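Local coordinates for protein type II restriction enzyme NlaIV (Neisseria lactamica, PDB 6QM2) that cuts double-stranded DNA at the sequence 5'-GGNNCC-3', cleaving in the middle of the site to leave blunt ends and terminal 5'-phosphates, at residues N184-A197 against I231-K245. Residues are numbered along the deposited sequence; the frame is centred on the assembly and turned at random. Where two conformers were deposited one is given.
Sequences NMPMFECLEDFVSA and ISIPRWHEIAHKYKK
Tyr243 pushes its hydroxyl in at the start of helix 191-204, where Asp193 and the backbone N of Glu189 meet it in a polar cluster; here the C-terminal tail of this PDDEXK-clan nuclease closes over that helix and the loop leading into it. Tyr243 OH donates to the anti lone pair of Asp193 OD2 at 2.5 Å and accepts the N-H of Glu189, N to OH 2.9 Å, nearly straight at 170°. Lys242 NZ reaches the same OD2 from its syn side, 2.9 Å away, and bridges to Glu189 OE1 from above that carboxylate plane. Two donors on OD2 would be expected to stabilise the aspartate as an anion. The Tyr243 ring lies between Lys242 CB on one face and Phe188 on the other, whose edge meets it in a T-shaped pair, planes 56° apart. Phe188 CE1 also touches Trp236 CZ3, and Ala197 CB makes a CH-pi contact over the six-membered ring of Trp236. Farther along, Ile233 CD1 packs on Val195 CG1 as both side chains touch Phe219 of helix 215-227. A chi1 of 179° swings Ser196 OG opposite its own N, and it donates to Pro234 O at 2.7 Å, meeting it from above the carbonyl plane.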
ATOM      1  N   ASN A 184      17.362 -12.369  27.909  1.00177.47           N
ATOM      2  CA  ASN A 184      18.835 -12.332  27.923  1.00173.87           C
ATOM      3  C   ASN A 184      19.441 -11.179  27.102  1.00163.51           C
ATOM      4  O   ASN A 184      20.573 -10.764  27.382  1.00160.33           O
ATOM      5  CB  ASN A 184      19.423 -13.656  27.411  1.00179.93           C
ATOM      6  CG  ASN A 184      19.229 -14.806  28.380  1.00181.67           C
ATOM      7  OD1 ASN A 184      18.330 -14.787  29.222  1.00187.81           O
ATOM      8  ND2 ASN A 184      20.076 -15.822  28.259  1.00179.44           N
ATOM      9  N   MET A 185      18.697 -10.710  26.094  0.50154.43           N
ATOM     10  CA  MET A 185      19.077  -9.582  25.244  0.50142.88           C
ATOM     11  C   MET A 185      18.260  -8.338  25.583  0.50132.76           C
ATOM     12  O   MET A 185      17.155  -8.178  25.059  0.50130.26           O
ATOM     13  CB  MET A 185      18.811  -9.932  23.782  0.50140.84           C
ATOM     14  CG  MET A 185      19.689 -11.037  23.231  0.50140.50           C
ATOM     15  SD  MET A 185      19.279 -11.403  21.518  0.50141.14           S
ATOM     16  CE  MET A 185      20.726 -12.332  21.030  0.50141.60           C
ATOM     17  N   PRO A 186      18.791  -7.457  26.456  1.00124.16           N
ATOM     18  CA  PRO A 186      18.133  -6.178  26.733  1.00120.44           C
ATOM     19  C   PRO A 186      18.579  -5.085  25.762  1.00116.57           C
ATOM     20  O   PRO A 186      19.504  -5.289  24.967  1.00113.55           O
ATOM     21  CB  PRO A 186      18.615  -5.851  28.145  1.00116.26           C
ATOM     22  CG  PRO A 186      20.001  -6.376  28.165  1.00116.04           C
ATOM     23  CD  PRO A 186      19.962  -7.636  27.343  1.00119.70           C
ATOM     24  N   MET A 187      17.934  -3.925  25.859  1.00109.56           N
ATOM     25  CA  MET A 187      18.284  -2.767  25.041  1.00104.93           C
ATOM     26  C   MET A 187      19.575  -2.161  25.581  1.00103.20           C
ATOM     27  O   MET A 187      19.944  -2.415  26.731  1.00104.00           O
ATOM     28  CB  MET A 187      17.173  -1.712  25.071  1.00104.98           C
ATOM     29  CG  MET A 187      15.786  -2.199  24.668  1.00106.30           C
ATOM     30  SD  MET A 187      15.680  -2.909  23.012  1.00109.01           S
ATOM     31  CE  MET A 187      15.661  -4.660  23.390  1.00107.36           C
ATOM     32  N   PHE A 188      20.251  -1.361  24.758  1.00101.06           N
ATOM     33  CA  PHE A 188      21.509  -0.726  25.164  1.00 98.24           C
ATOM     34  C   PHE A 188      21.276   0.243  26.329  1.00100.88           C
ATOM     35  O   PHE A 188      20.328   1.035  26.310  1.00 99.48           O
ATOM     36  CB  PHE A 188      22.185   0.003  24.001  1.00 94.99           C
ATOM     37  CG  PHE A 188      22.645  -0.903  22.893  1.00 91.47           C
ATOM     38  CD1 PHE A 188      23.784  -1.685  23.045  1.00 89.34           C
ATOM     39  CD2 PHE A 188      21.956  -0.953  21.684  1.00 91.39           C
ATOM     40  CE1 PHE A 188      24.221  -2.515  22.018  1.00 89.59           C
ATOM     41  CE2 PHE A 188      22.389  -1.776  20.652  1.00 92.05           C
ATOM     42  CZ  PHE A 188      23.523  -2.561  20.819  1.00 89.90           C
ATOM     43  N   GLU A 189      22.144   0.163  27.335  1.00105.16           N
ATOM     44  CA  GLU A 189      22.005   0.947  28.567  1.00109.67           C
ATOM     45  C   GLU A 189      22.334   2.430  28.374  1.00111.12           C
ATOM     46  O   GLU A 189      21.759   3.290  29.047  1.00113.54           O
ATOM     47  CB  GLU A 189      22.890   0.356  29.671  1.00111.68           C
ATOM     48  CG  GLU A 189      22.425  -1.019  30.141  1.00113.99           C
ATOM     49  CD  GLU A 189      23.471  -1.796  30.927  1.00117.43           C
ATOM     50  OE1 GLU A 189      24.576  -1.271  31.200  1.00119.70           O
ATOM     51  OE2 GLU A 189      23.175  -2.958  31.272  1.00119.72           O
ATOM     52  N   CYS A 190      23.256   2.717  27.457  1.00109.18           N
ATOM     53  CA  CYS A 190      23.681   4.081  27.174  1.00105.69           C
ATOM     54  C   CYS A 190      24.134   4.246  25.725  1.00107.60           C
ATOM     55  O   CYS A 190      24.333   3.263  25.001  1.00109.49           O
ATOM     56  CB  CYS A 190      24.835   4.447  28.096  1.00103.54           C
ATOM     57  SG  CYS A 190      26.290   3.408  27.835  1.00102.51           S
ATOM     58  N   LEU A 191      24.310   5.504  25.329  1.00104.51           N
ATOM     59  CA  LEU A 191      24.810   5.862  24.001  1.00100.28           C
ATOM     60  C   LEU A 191      26.154   5.207  23.669  1.00 97.34           C
ATOM     61  O   LEU A 191      26.338   4.712  22.563  1.00 96.85           O
ATOM     62  CB  LEU A 191      24.939   7.385  23.885  1.00100.75           C
ATOM     63  CG  LEU A 191      25.597   7.964  22.631  1.00103.10           C
ATOM     64  CD1 LEU A 191      24.860   7.510  21.386  1.00105.99           C
ATOM     65  CD2 LEU A 191      25.627   9.480  22.709  1.00105.37           C
ATOM     66  N   GLU A 192      27.080   5.203  24.624  1.00 97.77           N
ATOM     67  CA  GLU A 192      28.441   4.706  24.376  1.00101.18           C
ATOM     68  C   GLU A 192      28.438   3.237  23.951  1.00 98.66           C
ATOM     69  O   GLU A 192      29.173   2.850  23.038  1.00 94.88           O
ATOM     70  CB  GLU A 192      29.349   4.895  25.606  1.00106.87           C
ATOM     71  CG  GLU A 192      29.763   6.340  25.898  1.00109.59           C
ATOM     72  CD  GLU A 192      28.754   7.141  26.717  1.00111.10           C
ATOM     73  OE1 GLU A 192      27.694   6.595  27.101  1.00105.54           O
ATOM     74  OE2 GLU A 192      29.025   8.336  26.979  1.00112.51           O
ATOM     75  N   ASP A 193      27.595   2.436  24.608  1.00 98.76           N
ATOM     76  CA  ASP A 193      27.467   1.005  24.299  1.00 99.12           C
ATOM     77  C   ASP A 193      26.873   0.772  22.910  1.00 95.67           C
ATOM     78  O   ASP A 193      27.385  -0.054  22.155  1.00 94.05           O
ATOM     79  CB  ASP A 193      26.625   0.283  25.363  1.00102.81           C
ATOM     80  CG  ASP A 193      27.317   0.206  26.729  1.00103.61           C
ATOM     81  OD1 ASP A 193      28.471   0.660  26.872  1.00105.90           O
ATOM     82  OD2 ASP A 193      26.694  -0.317  27.674  1.00106.36           O
ATOM     83  N   PHE A 194      25.800   1.497  22.585  1.00 93.29           N
ATOM     84  CA  PHE A 194      25.217   1.488  21.230  1.00 92.25           C
ATOM     85  C   PHE A 194      26.281   1.779  20.166  1.00 92.24           C
ATOM     86  O   PHE A 194      26.403   1.046  19.187  1.00 92.75           O
ATOM     87  CB  PHE A 194      24.063   2.502  21.131  1.00 92.78           C
ATOM     88  CG  PHE A 194      23.510   2.688  19.735  1.00 94.40           C
ATOM     89  CD1 PHE A 194      22.557   1.819  19.228  1.00 97.64           C
ATOM     90  CD2 PHE A 194      23.932   3.745  18.933  1.00 96.42           C
ATOM     91  CE1 PHE A 194      22.044   1.992  17.949  1.00 99.47           C
ATOM     92  CE2 PHE A 194      23.422   3.919  17.653  1.00 97.15           C
ATOM     93  CZ  PHE A 194      22.477   3.043  17.159  1.00 97.24           C
ATOM     94  N   VAL A 195      27.058   2.836  20.382  1.00 90.40           N
ATOM     95  CA  VAL A 195      28.098   3.234  19.438  1.00 88.83           C
ATOM     96  C   VAL A 195      29.186   2.163  19.368  1.00 89.98           C
ATOM     97  O   VAL A 195      29.699   1.881  18.279  1.00 90.05           O
ATOM     98  CB  VAL A 195      28.698   4.621  19.787  1.00 89.84           C
ATOM     99  CG1 VAL A 195      29.899   4.949  18.901  1.00 87.14           C
ATOM    100  CG2 VAL A 195      27.638   5.712  19.652  1.00 89.84           C
ATOM    101  N   SER A 196      29.529   1.571  20.517  1.00 91.64           N
ATOM    102  CA  SER A 196      30.486   0.455  20.560  1.00 92.13           C
ATOM    103  C   SER A 196      30.020  -0.718  19.703  1.00 91.98           C
ATOM    104  O   SER A 196      30.829  -1.335  19.004  1.00 90.42           O
ATOM    105  CB  SER A 196      30.727  -0.028  21.992  1.00 91.81           C
ATOM    106  OG  SER A 196      31.633  -1.123  22.006  1.00 91.48           O
ATOM    107  N   ALA A 197      28.720  -1.011  19.764  1.00 91.56           N
ATOM    108  CA  ALA A 197      28.115  -2.034  18.911  1.00 92.30           C
ATOM    109  C   ALA A 197      28.239  -1.667  17.432  1.00 94.00           C
ATOM    110  O   ALA A 197      28.637  -2.512  16.623  1.00 93.49           O
ATOM    111  CB  ALA A 197      26.657  -2.260  19.284  1.00 93.44           C
ATOM    112  N   ILE A 231      34.253  11.841  24.371  1.00112.34           N
ATOM    113  CA  ILE A 231      33.436  10.667  24.669  1.00110.89           C
ATOM    114  C   ILE A 231      34.319   9.424  24.550  1.00110.99           C
ATOM    115  O   ILE A 231      35.150   9.328  23.640  1.00108.67           O
ATOM    116  CB  ILE A 231      32.187  10.583  23.753  1.00110.97           C
ATOM    117  CG1 ILE A 231      31.176   9.571  24.307  1.00112.04           C
ATOM    118  CG2 ILE A 231      32.560  10.243  22.311  1.00110.30           C
ATOM    119  CD1 ILE A 231      29.857   9.563  23.564  1.00112.49           C
ATOM    120  N   SER A 232      34.152   8.496  25.492  1.00113.68           N
ATOM    121  CA  SER A 232      34.919   7.255  25.516  1.00115.70           C
ATOM    122  C   SER A 232      34.010   6.085  25.123  1.00112.48           C
ATOM    123  O   SER A 232      33.093   5.713  25.869  1.00105.93           O
ATOM    124  CB  SER A 232      35.542   7.035  26.897  1.00117.88           C
ATOM    125  OG  SER A 232      36.639   6.139  26.809  1.00121.39           O
ATOM    126  N   ILE A 233      34.263   5.536  23.935  1.00106.78           N
ATOM    127  CA  ILE A 233      33.532   4.382  23.420  1.00104.02           C
ATOM    128  C   ILE A 233      34.250   3.122  23.898  1.00100.63           C
ATOM    129  O   ILE A 233      35.392   2.888  23.506  1.00102.79           O
ATOM    130  CB  ILE A 233      33.472   4.389  21.868  1.00102.04           C
ATOM    131  CG1 ILE A 233      32.851   5.697  21.346  1.00102.71           C
ATOM    132  CG2 ILE A 233      32.715   3.171  21.341  1.00100.51           C
ATOM    133  CD1 ILE A 233      31.479   6.029  21.909  1.00102.75           C
ATOM    134  N   PRO A 234      33.597   2.304  24.745  1.00 99.93           N
ATOM    135  CA  PRO A 234      34.271   1.073  25.182  1.00101.11           C
ATOM    136  C   PRO A 234      34.451   0.066  24.045  1.00101.61           C
ATOM    137  O   PRO A 234      33.732   0.135  23.046  1.00 99.38           O
ATOM    138  CB  PRO A 234      33.331   0.517  26.254  1.00101.06           C
ATOM    139  CG  PRO A 234      31.993   1.079  25.926  1.00 99.68           C
ATOM    140  CD  PRO A 234      32.243   2.427  25.319  1.00 99.92           C
ATOM    141  N   ARG A 235      35.419  -0.838  24.191  1.00107.87           N
ATOM    142  CA  ARG A 235      35.581  -1.946  23.243  1.00113.15           C
ATOM    143  C   ARG A 235      34.379  -2.871  23.391  1.00109.58           C
ATOM    144  O   ARG A 235      33.928  -3.119  24.509  1.00111.54           O
ATOM    145  CB  ARG A 235      36.875  -2.723  23.493  1.00122.48           C
ATOM    146  CG  ARG A 235      38.145  -1.992  23.076  1.00135.60           C
ATOM    147  CD  ARG A 235      39.346  -2.935  22.969  1.00150.24           C
ATOM    148  NE  ARG A 235      39.485  -3.818  24.142  1.00163.96           N
ATOM    149  CZ  ARG A 235      39.347  -5.154  24.165  1.00165.18           C
ATOM    150  NH1 ARG A 235      39.501  -5.800  25.322  1.00165.02           N
ATOM    151  NH2 ARG A 235      39.071  -5.869  23.068  1.00160.35           N
ATOM    152  N   TRP A 236      33.852  -3.358  22.269  1.00106.31           N
ATOM    153  CA  TRP A 236      32.655  -4.212  22.286  1.00104.23           C
ATOM    154  C   TRP A 236      32.901  -5.519  23.035  1.00106.03           C
ATOM    155  O   TRP A 236      32.030  -5.983  23.773  1.00106.05           O
ATOM    156  CB  TRP A 236      32.170  -4.508  20.864  1.00 98.20           C
ATOM    157  CG  TRP A 236      30.988  -5.438  20.811  1.00 94.27           C
ATOM    158  CD1 TRP A 236      30.952  -6.689  20.261  1.00 95.02           C
ATOM    159  CD2 TRP A 236      29.680  -5.196  21.339  1.00 89.65           C
ATOM    160  NE1 TRP A 236      29.698  -7.235  20.403  1.00 93.74           N
ATOM    161  CE2 TRP A 236      28.898  -6.340  21.063  1.00 90.66           C
ATOM    162  CE3 TRP A 236      29.088  -4.120  22.009  1.00 90.59           C
ATOM    163  CZ2 TRP A 236      27.554  -6.442  21.437  1.00 90.99           C
ATOM    164  CZ3 TRP A 236      27.746  -4.219  22.384  1.00 92.26           C
ATOM    165  CH2 TRP A 236      26.996  -5.375  22.096  1.00 92.03           C
ATOM    166  N   HIS A 237      34.088  -6.093  22.852  1.00107.94           N
ATOM    167  CA  HIS A 237      34.475  -7.327  23.538  1.00115.79           C
ATOM    168  C   HIS A 237      34.305  -7.250  25.066  1.00111.46           C
ATOM    169  O   HIS A 237      33.855  -8.213  25.682  1.00109.38           O
ATOM    170  CB  HIS A 237      35.920  -7.702  23.186  1.00126.52           C
ATOM    171  CG  HIS A 237      36.298  -9.094  23.584  1.00137.22           C
ATOM    172  ND1 HIS A 237      36.000 -10.195  22.808  1.00141.68           N
ATOM    173  CD2 HIS A 237      36.949  -9.566  24.675  1.00139.90           C
ATOM    174  CE1 HIS A 237      36.452 -11.283  23.404  1.00142.01           C
ATOM    175  NE2 HIS A 237      37.032 -10.930  24.538  1.00140.85           N
ATOM    176  N   GLU A 238      34.649  -6.107  25.659  1.00112.43           N
ATOM    177  CA  GLU A 238      34.503  -5.901  27.107  1.00117.41           C
ATOM    178  C   GLU A 238      33.045  -5.842  27.574  1.00116.26           C
ATOM    179  O   GLU A 238      32.724  -6.370  28.638  1.00122.47           O
ATOM    180  CB  GLU A 238      35.234  -4.623  27.564  1.00125.35           C
ATOM    181  CG  GLU A 238      36.753  -4.663  27.423  1.00134.52           C
ATOM    182  CD  GLU A 238      37.408  -5.784  28.219  1.00145.08           C
ATOM    183  OE1 GLU A 238      38.333  -6.431  27.680  1.00149.51           O
ATOM    184  OE2 GLU A 238      36.996  -6.033  29.375  1.00154.13           O
ATOM    185  N   ILE A 239      32.176  -5.208  26.787  1.00112.43           N
ATOM    186  CA  ILE A 239      30.775  -4.972  27.194  1.00110.30           C
ATOM    187  C   ILE A 239      29.747  -5.928  26.580  1.00107.25           C
ATOM    188  O   ILE A 239      28.576  -5.895  26.969  1.00103.96           O
ATOM    189  CB  ILE A 239      30.323  -3.515  26.917  1.00112.81           C
ATOM    190  CG1 ILE A 239      30.423  -3.150  25.426  1.00113.89           C
ATOM    191  CG2 ILE A 239      31.139  -2.545  27.756  1.00113.70           C
ATOM    192  CD1 ILE A 239      29.545  -1.982  25.035  1.00114.26           C
ATOM    193  N   ALA A 240      30.177  -6.768  25.638  1.00106.82           N
ATOM    194  CA  ALA A 240      29.269  -7.681  24.924  1.00106.88           C
ATOM    195  C   ALA A 240      28.429  -8.549  25.854  1.00105.41           C
ATOM    196  O   ALA A 240      27.241  -8.743  25.598  1.00106.96           O
ATOM    197  CB  ALA A 240      30.045  -8.562  23.951  1.00107.24           C
ATOM    198  N   HIS A 241      29.039  -9.043  26.936  1.00106.95           N
ATOM    199  CA  HIS A 241      28.353  -9.917  27.905  1.00108.60           C
ATOM    200  C   HIS A 241      27.032  -9.351  28.458  1.00109.05           C
ATOM    201  O   HIS A 241      26.100 -10.112  28.723  1.00117.01           O
ATOM    202  CB  HIS A 241      29.286 -10.300  29.066  1.00109.62           C
ATOM    203  CG  HIS A 241      29.643  -9.162  29.973  1.00112.58           C
ATOM    204  ND1 HIS A 241      28.813  -8.731  30.986  1.00117.34           N
ATOM    205  CD2 HIS A 241      30.745  -8.378  30.033  1.00113.38           C
ATOM    206  CE1 HIS A 241      29.382  -7.723  31.622  1.00116.29           C
ATOM    207  NE2 HIS A 241      30.557  -7.490  31.064  1.00115.65           N
ATOM    208  N   LYS A 242      26.951  -8.031  28.614  1.00106.80           N
ATOM    209  CA  LYS A 242      25.726  -7.378  29.096  1.00108.98           C
ATOM    210  C   LYS A 242      24.534  -7.539  28.144  1.00109.81           C
ATOM    211  O   LYS A 242      23.382  -7.468  28.582  1.00108.07           O
ATOM    212  CB  LYS A 242      25.960  -5.878  29.327  1.00112.96           C
ATOM    213  CG  LYS A 242      26.990  -5.532  30.395  1.00116.54           C
ATOM    214  CD  LYS A 242      26.938  -4.059  30.786  1.00119.60           C
ATOM    215  CE  LYS A 242      27.404  -3.146  29.661  1.00122.11           C
ATOM    216  NZ  LYS A 242      27.394  -1.712  30.059  1.00123.39           N
ATOM    217  N   TYR A 243      24.821  -7.736  26.853  1.00111.46           N
ATOM    218  CA  TYR A 243      23.811  -7.730  25.786  1.00113.30           C
ATOM    219  C   TYR A 243      23.577  -9.078  25.074  1.00115.94           C
ATOM    220  O   TYR A 243      22.563  -9.242  24.390  1.00110.07           O
ATOM    221  CB  TYR A 243      24.187  -6.628  24.784  1.00109.96           C
ATOM    222  CG  TYR A 243      24.285  -5.271  25.455  1.00105.21           C
ATOM    223  CD1 TYR A 243      23.152  -4.670  26.009  1.00104.43           C
ATOM    224  CD2 TYR A 243      25.509  -4.605  25.577  1.00103.01           C
ATOM    225  CE1 TYR A 243      23.230  -3.443  26.649  1.00102.95           C
ATOM    226  CE2 TYR A 243      25.594  -3.369  26.213  1.00103.11           C
ATOM    227  CZ  TYR A 243      24.449  -2.792  26.747  1.00103.48           C
ATOM    228  OH  TYR A 243      24.502  -1.568  27.381  1.00100.61           O
ATOM    229  N   LYS A 244      24.497 -10.030  25.237  1.00122.07           N
ATOM    230  CA  LYS A 244      24.370 -11.367  24.646  1.00128.44           C
ATOM    231  C   LYS A 244      23.768 -12.317  25.686  1.00142.31           C
ATOM    232  O   LYS A 244      23.316 -11.872  26.745  1.00142.52           O
ATOM    233  CB  LYS A 244      25.747 -11.870  24.187  1.00123.09           C
ATOM    234  CG  LYS A 244      26.437 -10.999  23.147  1.00117.58           C
ATOM    235  CD  LYS A 244      25.860 -11.167  21.747  1.00110.03           C
ATOM    236  CE  LYS A 244      26.783 -10.521  20.723  1.00107.02           C
ATOM    237  NZ  LYS A 244      26.297 -10.665  19.329  1.00107.04           N
ATOM    238  N   LYS A 245      23.748 -13.614  25.370  1.00163.34           N
ATOM    239  CA  LYS A 245      23.402 -14.665  26.331  1.00173.26           C
ATOM    240  C   LYS A 245      24.685 -15.163  27.003  1.00178.43           C
ATOM    241  O   LYS A 245      24.781 -15.176  28.232  1.00182.37           O
ATOM    242  CB  LYS A 245      22.690 -15.849  25.657  1.00174.86           C
ATOM    243  CG  LYS A 245      21.389 -15.533  24.916  1.00173.08           C
ATOM    244  CD  LYS A 245      21.545 -14.930  23.520  1.00176.60           C
ATOM    245  CE  LYS A 245      22.480 -15.708  22.597  1.00178.02           C
ATOM    246  NZ  LYS A 245      22.536 -15.130  21.226  1.00176.13           N
TER
HETATM  247  O   HOH W   1      21.129  -7.015  23.564  1.00104.61           O
HETATM  248  O   HOH W   2      32.357   8.492  27.432  1.00 99.20           O
HETATM  249  O   HOH W   3      33.719  -1.577  19.628  1.00 89.18           O